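Local coordinates for coenzyme F420-dependent N(5),N(10)-methenyltetrahydromethanopterin reductase-related protein (Desulfurobacterium thermolithotrophum DSM 11699, PDB 6HUY), which binds the iron-guanylylpyridinol (FeGP) cofactor as an HmdII-type paralogue of [Fe]-hydrogenase and probably binds methenyl-tetrahydrofolate, at the interface of chains A and B. Residues are numbered along the deposited sequence; one frame, centred on the assembly and turned at random. Chains: chain A, Coenzyme F420-dependent N(5),N(10)-methenyltetrahydromethanopterin reductase-related protein; chain B, Coenzyme F420-dependent N(5),N(10)-methenyltetrahydromethanopterin reductase-related protein.

Contact 1: the interface of chains A and B. Residues chain A 244, 318-320; chain B 244, 248, 320, 323.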
loop_
_atom_site.group_PDB
_atom_site.type_symbol
_atom_site.label_atom_id
_atom_site.label_comp_id
_atom_site.label_asym_id
_atom_site.label_seq_id
_atom_site.Cartn_x
_atom_site.Cartn_y
_atom_site.Cartn_z
ATOM N N GLN A 244 2.879 2.129 -2.570
ATOM C CA GLN A 244 4.213 1.532 -2.618
ATOM C C GLN A 244 5.226 2.353 -1.826
ATOM O O GLN A 244 6.032 1.799 -1.067
ATOM C CB GLN A 244 4.677 1.414 -4.069
ATOM C CG GLN A 244 6.090 0.877 -4.219
ATOM C CD GLN A 244 6.207 -0.558 -3.745
ATOM O OE1 GLN A 244 5.906 -1.483 -4.495
ATOM N NE2 GLN A 244 6.600 -0.748 -2.486
ATOM N N ALA A 318 10.274 1.509 -5.990
ATOM C CA ALA A 318 10.512 0.338 -6.839
ATOM C C ALA A 318 9.304 -0.601 -6.773
ATOM O O ALA A 318 8.907 -1.002 -5.670
ATOM C CB ALA A 318 11.776 -0.406 -6.422
ATOM N N PRO A 319 8.658 -0.935 -7.902
ATOM C CA PRO A 319 7.389 -1.683 -7.819
ATOM C C PRO A 319 7.592 -3.132 -7.397
ATOM O O PRO A 319 8.187 -3.917 -8.140
ATOM C CB PRO A 319 6.822 -1.586 -9.243
ATOM C CG PRO A 319 7.759 -0.712 -10.011
ATOM C CD PRO A 319 9.040 -0.634 -9.288
ATOM N N SER A 320 7.096 -3.498 -6.217
ATOM C CA SER A 320 7.353 -4.826 -5.657
ATOM C C SER A 320 6.996 -5.977 -6.587
ATOM O O SER A 320 7.819 -6.893 -6.732
ATOM C CB SER A 320 6.609 -4.975 -4.326
ATOM O OG SER A 320 6.790 -6.283 -3.824
ATOM N N GLN B 244 1.469 -2.317 1.121
ATOM C CA GLN B 244 2.175 -3.012 0.050
ATOM C C GLN B 244 1.224 -3.932 -0.717
ATOM O O GLN B 244 1.230 -3.960 -1.956
ATOM C CB GLN B 244 3.345 -3.800 0.629
ATOM C CG GLN B 244 4.147 -4.592 -0.389
ATOM C CD GLN B 244 4.813 -3.687 -1.417
ATOM O OE1 GLN B 244 5.917 -3.168 -1.197
ATOM N NE2 GLN B 244 4.134 -3.479 -2.540
ATOM N N SER B 248 0.498 -3.604 -4.665
ATOM C CA SER B 248 0.869 -4.681 -5.579
ATOM C C SER B 248 -0.339 -5.204 -6.339
ATOM O O SER B 248 -0.245 -5.486 -7.542
ATOM C CB SER B 248 1.537 -5.814 -4.806
ATOM O OG SER B 248 2.748 -5.366 -4.230
ATOM N N SER B 320 9.519 -3.985 -0.988
ATOM C CA SER B 320 10.521 -3.572 -1.972
ATOM C C SER B 320 11.911 -3.357 -1.399
ATOM O O SER B 320 12.884 -3.721 -2.078
ATOM C CB SER B 320 10.088 -2.291 -2.685
ATOM O OG SER B 320 9.019 -2.577 -3.542
ATOM N N LEU B 323 13.518 -6.747 -1.308
ATOM C CA LEU B 323 13.799 -7.287 -2.633
ATOM C C LEU B 323 15.005 -6.602 -3.243
ATOM O O LEU B 323 15.861 -7.261 -3.844
ATOM C CB LEU B 323 12.578 -7.141 -3.538
ATOM C CG LEU B 323 11.354 -7.968 -3.153
ATOM C CD1 LEU B 323 10.140 -7.525 -3.947
ATOM C CD2 LEU B 323 11.596 -9.475 -3.382
#
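A:Gln244 and B:Gln244 meet amide to amide where the long helices 232-262 of the two subunits face each other. Their side chains lie alongside, pointing the same way, with the amide planes turned 54° apart. The amide nitrogen NE2 of A:Gln244 donates to the carboxamide oxygen OE1 of B:Gln244 at 2.8 Å, approaching a little out of that carbonyl's plane. The return bond, from B:Gln244 NE2 to A:Gln244 OE1, is weak at 3.3 Å. In both glutamines CG stands anti to the backbone N (chi1 177° in A:Gln244) and the chain bends at chi2 (65° in A:Gln244), which swings each amide toward its counterpart. Glutamine suits the place because one flat group both gives and accepts. A:Gln244 OE1 also takes the backbone N of A:Ser320 at 2.9 Å, a donor lying above the carbonyl plane, so it ties the start of helix 320-331 to the long helix of its own subunit. Beside this pair the hydroxyl OG of B:Ser320, opposite its carbonyl carbon, donates to A:Ala318 O at 2.6 Å, tilted from the carbonyl plane. Close by, the methylene CB of A:Ser320 packs against CD of B:Gln244 at 3.7 Å, an approach that a short side chain allows without crowding the amide. The site thus joins the long helices and the starts of the 320 helices across the subunit boundary, probably helping to hold together the homodimer expected of the Hmd family.

Contact 2: the interface of chains A and B. Residues chain A 24, 148-150, 155; chain B 269, 272-273.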
loop_
_atom_site.group_PDB
_atom_site.type_symbol
_atom_site.label_atom_id
_atom_site.label_comp_id
_atom_site.label_asym_id
_atom_site.label_seq_id
_atom_site.Cartn_x
_atom_site.Cartn_y
_atom_site.Cartn_z
ATOM N N LEU A 24 -16.333 -6.182 22.950
ATOM C CA LEU A 24 -16.892 -6.966 21.846
ATOM C C LEU A 24 -18.140 -7.735 22.263
ATOM O O LEU A 24 -19.195 -7.548 21.651
ATOM C CB LEU A 24 -15.819 -7.916 21.279
ATOM C CG LEU A 24 -14.645 -7.213 20.576
ATOM C CD1 LEU A 24 -13.428 -8.126 20.479
ATOM C CD2 LEU A 24 -15.023 -6.702 19.183
ATOM N N ALA A 148 -10.493 -14.109 12.205
ATOM C CA ALA A 148 -10.660 -12.691 11.876
ATOM C C ALA A 148 -11.637 -12.049 12.847
ATOM O O ALA A 148 -12.530 -11.287 12.468
ATOM C CB ALA A 148 -11.121 -12.500 10.428
ATOM N N ALA A 149 -11.469 -12.416 14.114
ATOM C CA ALA A 149 -12.350 -12.088 15.228
ATOM C C ALA A 149 -11.879 -12.921 16.407
ATOM O O ALA A 149 -11.085 -13.847 16.230
ATOM C CB ALA A 149 -13.813 -12.405 14.908
ATOM N N ILE A 150 -12.361 -12.626 17.608
ATOM C CA ILE A 150 -12.014 -13.393 18.799
ATOM C C ILE A 150 -13.056 -14.500 18.950
ATOM O O ILE A 150 -14.232 -14.189 19.214
ATOM C CB ILE A 150 -11.954 -12.496 20.041
ATOM C CG1 ILE A 150 -10.837 -11.457 19.867
ATOM C CG2 ILE A 150 -11.714 -13.342 21.282
ATOM C CD1 ILE A 150 -10.722 -10.426 21.011
ATOM N N GLN A 155 -19.030 -11.404 17.059
ATOM C CA GLN A 155 -18.491 -10.972 15.768
ATOM C C GLN A 155 -17.856 -12.116 14.986
ATOM O O GLN A 155 -17.672 -11.997 13.767
ATOM C CB GLN A 155 -17.455 -9.860 15.970
ATOM C CG GLN A 155 -18.024 -8.523 16.446
ATOM C CD GLN A 155 -18.342 -8.493 17.939
ATOM O OE1 GLN A 155 -18.176 -9.486 18.648
ATOM N NE2 GLN A 155 -18.797 -7.339 18.416
ATOM N N ALA B 269 -16.449 -8.356 7.352
ATOM C CA ALA B 269 -16.614 -9.227 8.506
ATOM C C ALA B 269 -15.433 -9.090 9.454
ATOM O O ALA B 269 -15.608 -8.980 10.675
ATOM C CB ALA B 269 -16.768 -10.668 8.039
ATOM N N GLN B 272 -15.216 -5.734 11.698
ATOM C CA GLN B 272 -16.123 -5.521 12.822
ATOM C C GLN B 272 -15.406 -5.684 14.155
ATOM O O GLN B 272 -15.686 -4.945 15.106
ATOM C CB GLN B 272 -17.318 -6.476 12.735
ATOM C CG GLN B 272 -18.235 -6.240 11.543
ATOM C CD GLN B 272 -18.682 -4.796 11.429
ATOM O OE1 GLN B 272 -19.505 -4.324 12.206
ATOM N NE2 GLN B 272 -18.116 -4.081 10.465
ATOM N N SER B 273 -14.475 -6.637 14.249
ATOM C CA SER B 273 -13.800 -6.901 15.518
ATOM C C SER B 273 -12.647 -5.938 15.789
ATOM O O SER B 273 -12.015 -6.035 16.847
ATOM C CB SER B 273 -13.286 -8.348 15.565
ATOM O OG SER B 273 -14.346 -9.279 15.742
HETATM O O HOH W 1 -14.234 -10.653 17.880
HETATM O O HOH W 2 -14.717 -9.863 13.135
#
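B:Ser273 packs against A:Leu24, A:Ala149 and A:Gln155 of chain A. Its CB lies over CA of A:Ala149 at 3.9 Å, and CD2 of A:Leu24 is equally far from CA of B:Ser273. Its hydroxyl OG comes up against the methylene CB of A:Gln155 and the methyl of A:Ala149, whose single carbon lets the serine come close. With OG beside the backbone N (chi1 -73°), the hydroxyl faces two waters that link it to chain A. Water 1 joins OG to the backbone N of A:Ile150, the latter at 2.7 Å. Water 2 lies 2.7 Å from OG of B:Ser273 and also meets the backbone oxygens of A:Ala148 and B:Ala269, the latter at 2.8 Å. A serine suits this spot, being able to bind both waters. The amide end of A:Gln155 lies further out: the chain bends at chi2 (78°), and NE2 donates to A:Leu24 O at 3.3 Å, with the acceptor in the amide plane but the donor above the carbonyl plane. This bond probably helps hold the two loops together. In the fold, the end of helix 264-272 of chain B and the residue after it rest on chain A loops, between strands 141-144 and 158-163 and just after helix 20-23.

Contact 3: the interface of chains A and B. Residues chain A 240, 243-244, 247; chain B 209, 243, 246-247, 251.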
loop_
_atom_site.group_PDB
_atom_site.type_symbol
_atom_site.label_atom_id
_atom_site.label_comp_id
_atom_site.label_asym_id
_atom_site.label_seq_id
_atom_site.Cartn_x
_atom_site.Cartn_y
_atom_site.Cartn_z
ATOM N N ALA A 240 -1.091 2.971 -6.870
ATOM C CA ALA A 240 -0.080 1.942 -6.651
ATOM C C ALA A 240 1.235 2.556 -6.215
ATOM O O ALA A 240 1.897 2.059 -5.292
ATOM C CB ALA A 240 0.107 1.137 -7.943
ATOM N N LEU A 243 0.958 4.094 -2.503
ATOM C CA LEU A 243 0.940 3.099 -1.441
ATOM C C LEU A 243 2.232 2.296 -1.412
ATOM O O LEU A 243 2.671 1.885 -0.333
ATOM C CB LEU A 243 -0.297 2.207 -1.596
ATOM C CG LEU A 243 -1.633 2.959 -1.420
ATOM C CD1 LEU A 243 -2.854 2.029 -1.517
ATOM C CD2 LEU A 243 -1.686 3.689 -0.096
ATOM N N GLN A 244 2.879 2.129 -2.570
ATOM C CA GLN A 244 4.213 1.532 -2.618
ATOM C C GLN A 244 5.226 2.353 -1.826
ATOM O O GLN A 244 6.032 1.799 -1.067
ATOM C CB GLN A 244 4.677 1.414 -4.069
ATOM C CG GLN A 244 6.090 0.877 -4.219
ATOM C CD GLN A 244 6.207 -0.558 -3.745
ATOM O OE1 GLN A 244 5.906 -1.483 -4.495
ATOM N NE2 GLN A 244 6.600 -0.748 -2.486
ATOM N N SER A 247 4.538 2.264 2.006
ATOM C CA SER A 247 4.879 0.950 2.523
ATOM C C SER A 247 6.381 0.819 2.722
ATOM O O SER A 247 6.847 0.347 3.765
ATOM C CB SER A 247 4.365 -0.125 1.565
ATOM O OG SER A 247 4.594 -1.400 2.125
ATOM N N THR B 209 -5.607 9.227 -1.734
ATOM C CA THR B 209 -5.274 7.895 -1.232
ATOM C C THR B 209 -4.082 7.937 -0.280
ATOM O O THR B 209 -4.053 7.202 0.718
ATOM C CB THR B 209 -5.000 6.951 -2.407
ATOM O OG1 THR B 209 -6.176 6.857 -3.229
ATOM C CG2 THR B 209 -4.644 5.560 -1.947
ATOM N N LEU B 243 -0.435 -1.842 3.095
ATOM C CA LEU B 243 -0.290 -0.873 2.017
ATOM C C LEU B 243 0.483 -1.457 0.845
ATOM O O LEU B 243 0.175 -1.145 -0.311
ATOM C CB LEU B 243 0.389 0.395 2.540
ATOM C CG LEU B 243 -0.286 1.055 3.750
ATOM C CD1 LEU B 243 0.490 2.290 4.191
ATOM C CD2 LEU B 243 -1.736 1.436 3.453
ATOM N N ILE B 246 -2.064 -3.675 -1.123
ATOM C CA ILE B 246 -2.976 -2.921 -1.976
ATOM C C ILE B 246 -2.240 -2.375 -3.195
ATOM O O ILE B 246 -2.748 -2.441 -4.321
ATOM C CB ILE B 246 -3.674 -1.813 -1.170
ATOM C CG1 ILE B 246 -4.603 -2.451 -0.134
ATOM C CG2 ILE B 246 -4.493 -0.899 -2.088
ATOM C CD1 ILE B 246 -5.000 -1.543 1.003
ATOM N N SER B 247 -1.032 -1.841 -2.995
ATOM C CA SER B 247 -0.242 -1.341 -4.115
ATOM C C SER B 247 0.033 -2.445 -5.135
ATOM O O SER B 247 -0.149 -2.254 -6.341
ATOM C CB SER B 247 1.069 -0.756 -3.594
ATOM O OG SER B 247 1.950 -0.450 -4.654
ATOM N N THR B 251 -1.181 -2.541 -9.001
ATOM C CA THR B 251 -0.153 -2.615 -10.031
ATOM C C THR B 251 -0.424 -3.753 -11.001
ATOM O O THR B 251 -0.525 -3.550 -12.215
ATOM C CB THR B 251 1.223 -2.804 -9.389
ATOM O OG1 THR B 251 1.583 -1.636 -8.644
ATOM C CG2 THR B 251 2.301 -3.035 -10.461
HETATM O O HOH W 3 3.738 -1.738 -6.478
#
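The crossing of the two long helices, residues 232-262 of each chain, forms the core of this contact, with B:Thr209 joining from helix 207-228. A:Leu243 is its main apolar group. Its CD1 presses tightly on CG2 of B:Ile246 at 3.4 Å, the two side chains crossing obliquely, while the side chains of A:Leu243 and B:Thr209 cross at about a right angle. A branched leucine suits the position, since its forked end reaches B:Ile246 with CD1 and straddles the B:Thr209 methyl. Its CB lies 3.6 Å from the backbone O of B:Leu243 and packs on CB of B:Ser247 at 3.8 Å. The small residues A:Ala240 and B:Ser247 suit a close helix approach. The hydroxyl OG of B:Ser247 stands anti to its backbone N (chi1 171°), which turns it across the interface to donate to A:Ala240 O at 2.6 Å, tilted 24° from the carbonyl plane. Water 3 lies 2.9 Å from that same OG and also meets OE1 of A:Gln244 and OG1 of B:Thr251. B:Thr251 OG1 is itself anchored to B:Ser247 O, one helical turn earlier, at 2.9 Å. Small residues, a wedged leucine and a bridging water thus let the helices pack closely, which probably stabilises the dimer.

Contact 1 and contact 3 are neighbours, their C-alpha centres about 8 Å apart. They share A:Gln244 and the long helices 232-262 of both chains, so a single helix pair carries apolar packing in one and an amide pair, with the 320 helices, in the other. Contact 2 lies about 30 Å from contact 1 and about 25 Å from contact 3, where helix 264-272 of chain B, which follows the long helix closely in sequence, meets loops of chain A. The central helices probably anchor the pair, while contact 2 may help set the N-terminal part of chain A against the helical part of chain B.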